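Local coordinates for protein tRNA dimethylallyltransferase (Staphylococcus epidermidis ATCC 12228, PDB 3D3Q) that probably transfers a dimethylallyl group from dimethylallyl diphosphate to adenine 37 of tRNAs that read codons beginning with uridine, at residues D39-Y44 with I49-V54. Residues are numbered along the deposited sequence; the frame is centred on the assembly and turned at random.
Sequences DSMQVY and IGTAKV
The closest CA atoms are those of Gln42 and Lys53, 5.7 Å apart; Gln42 lies in a type I turn, Met41 to Tyr44, and Lys53 directly follows another, Ile49 to Ala52. Both lie in the long loop between strands 33-37 and 64-65 of a P-loop NTPase-like fold, with Ala52 close to Thr16 of the probable substrate-binding loop. Gln42 reaches across with its chain extended beyond CG (chi2 176°). Its NE2 donates to Thr51 O at 3.2 Å, a bent bond that leaves the amide plane. Gln42 CG packs alongside Lys53 CB, 3.9 Å away. Lys53 runs the other way, past the Gln42 carbonyl, with CE 3.5 Å from Gln42 O. A bend at chi3 (-60°) brings its NZ to Tyr44 O at 2.6 Å. Asp48 and Asp68 form salt bridges with the same NZ. Thr51 CG2 rests on Met41 CB at 3.6 Å, while Thr51 OG1 turns back to Met47 O. Asp39 OD1 braces the start of the first turn, accepting from Met41 N in an Asx turn and from Gln42 N. Residues 39-42 probably contact substrate tRNA, as in related enzymes. Gln42 and Lys53 thus each bond to a backbone carbonyl of the other segment, and the two carboxylates probably favour a charged Lys53 beside the probable tRNA-contacting residues.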
loop_
_atom_site.group_PDB
_atom_site.type_symbol
_atom_site.label_atom_id
_atom_site.label_comp_id
_atom_site.label_asym_id
_atom_site.label_seq_id
_atom_site.Cartn_x
_atom_site.Cartn_y
_atom_site.Cartn_z
ATOM N N ASP A 39 -4.140 -6.150 -4.663
ATOM C CA ASP A 39 -3.738 -5.533 -5.918
ATOM C C ASP A 39 -4.901 -5.458 -6.912
ATOM O O ASP A 39 -5.555 -6.457 -7.188
ATOM C CB ASP A 39 -2.596 -6.329 -6.537
ATOM C CG ASP A 39 -1.871 -5.558 -7.622
ATOM O OD1 ASP A 39 -2.517 -5.168 -8.614
ATOM O OD2 ASP A 39 -0.649 -5.331 -7.475
ATOM N N SER A 40 -5.140 -4.278 -7.469
ATOM C CA SER A 40 -6.230 -4.115 -8.422
ATOM C C SER A 40 -5.880 -4.567 -9.833
ATOM O O SER A 40 -6.682 -4.410 -10.758
ATOM C CB SER A 40 -6.701 -2.651 -8.469
ATOM O OG SER A 40 -5.699 -1.767 -8.951
HETATM N N MSE A 41 -4.687 -5.121 -10.011
HETATM C CA MSE A 41 -4.254 -5.564 -11.339
HETATM C C MSE A 41 -4.062 -7.060 -11.451
HETATM O O MSE A 41 -4.195 -7.644 -12.533
HETATM C CB MSE A 41 -2.951 -4.863 -11.723
HETATM C CG MSE A 41 -3.128 -3.413 -12.135
HETATM SE SE MSE A 41 -4.376 -3.220 -13.626
HETATM C CE MSE A 41 -3.363 -4.117 -15.021
ATOM N N GLN A 42 -3.738 -7.675 -10.317
ATOM C CA GLN A 42 -3.517 -9.114 -10.253
ATOM C C GLN A 42 -4.833 -9.863 -10.411
ATOM O O GLN A 42 -4.856 -11.089 -10.438
ATOM C CB GLN A 42 -2.825 -9.465 -8.932
ATOM C CG GLN A 42 -1.303 -9.270 -9.002
ATOM C CD GLN A 42 -0.589 -9.505 -7.679
ATOM O OE1 GLN A 42 -0.884 -10.460 -6.945
ATOM N NE2 GLN A 42 0.380 -8.650 -7.382
ATOM N N VAL A 43 -5.923 -9.112 -10.544
ATOM C CA VAL A 43 -7.231 -9.705 -10.720
ATOM C C VAL A 43 -7.429 -10.154 -12.161
ATOM O O VAL A 43 -8.250 -11.018 -12.432
ATOM C CB VAL A 43 -8.345 -8.703 -10.356
ATOM C CG1 VAL A 43 -8.461 -8.570 -8.844
ATOM C CG2 VAL A 43 -8.038 -7.350 -10.971
ATOM N N TYR A 44 -6.662 -9.571 -13.078
ATOM C CA TYR A 44 -6.776 -9.907 -14.497
ATOM C C TYR A 44 -5.891 -11.089 -14.927
ATOM O O TYR A 44 -4.705 -11.141 -14.615
ATOM C CB TYR A 44 -6.440 -8.691 -15.353
ATOM C CG TYR A 44 -7.337 -7.500 -15.120
ATOM C CD1 TYR A 44 -8.665 -7.498 -15.561
ATOM C CD2 TYR A 44 -6.863 -6.372 -14.448
ATOM C CE1 TYR A 44 -9.494 -6.397 -15.333
ATOM C CE2 TYR A 44 -7.683 -5.271 -14.221
ATOM C CZ TYR A 44 -8.992 -5.283 -14.659
ATOM O OH TYR A 44 -9.799 -4.183 -14.412
ATOM N N ILE A 49 3.188 -10.878 -15.476
ATOM C CA ILE A 49 4.499 -10.264 -15.357
ATOM C C ILE A 49 4.473 -8.785 -14.992
ATOM O O ILE A 49 5.156 -8.364 -14.063
ATOM C CB ILE A 49 5.295 -10.433 -16.664
ATOM C CG1 ILE A 49 5.535 -11.914 -16.928
ATOM C CG2 ILE A 49 6.609 -9.660 -16.580
ATOM C CD1 ILE A 49 6.226 -12.195 -18.233
ATOM N N GLY A 50 3.696 -7.995 -15.722
ATOM C CA GLY A 50 3.648 -6.566 -15.442
ATOM C C GLY A 50 2.993 -6.187 -14.125
ATOM O O GLY A 50 3.046 -5.037 -13.696
ATOM N N THR A 51 2.396 -7.164 -13.466
ATOM C CA THR A 51 1.708 -6.893 -12.232
ATOM C C THR A 51 2.381 -7.523 -11.029
ATOM O O THR A 51 1.875 -7.421 -9.908
ATOM C CB THR A 51 0.292 -7.415 -12.322
ATOM O OG1 THR A 51 0.332 -8.832 -12.558
ATOM C CG2 THR A 51 -0.446 -6.727 -13.477
ATOM N N ALA A 52 3.516 -8.177 -11.263
ATOM C CA ALA A 52 4.282 -8.849 -10.208
ATOM C C ALA A 52 3.414 -9.909 -9.543
ATOM O O ALA A 52 3.517 -10.157 -8.341
ATOM C CB ALA A 52 4.779 -7.840 -9.176
ATOM N N LYS A 53 2.559 -10.535 -10.347
ATOM C CA LYS A 53 1.650 -11.573 -9.867
ATOM C C LYS A 53 2.385 -12.796 -9.332
ATOM O O LYS A 53 3.159 -13.429 -10.055
ATOM C CB LYS A 53 0.712 -12.004 -10.993
ATOM C CG LYS A 53 -0.239 -13.129 -10.611
ATOM C CD LYS A 53 -1.188 -13.408 -11.741
ATOM C CE LYS A 53 -1.996 -12.168 -12.062
ATOM N NZ LYS A 53 -2.729 -12.312 -13.352
ATOM N N VAL A 54 2.121 -13.136 -8.072
ATOM C CA VAL A 54 2.750 -14.291 -7.434
ATOM C C VAL A 54 2.280 -15.592 -8.076
ATOM O O VAL A 54 1.091 -15.756 -8.377
ATOM C CB VAL A 54 2.443 -14.312 -5.916
ATOM C CG1 VAL A 54 0.949 -14.121 -5.669
ATOM C CG2 VAL A 54 2.924 -15.613 -5.322
#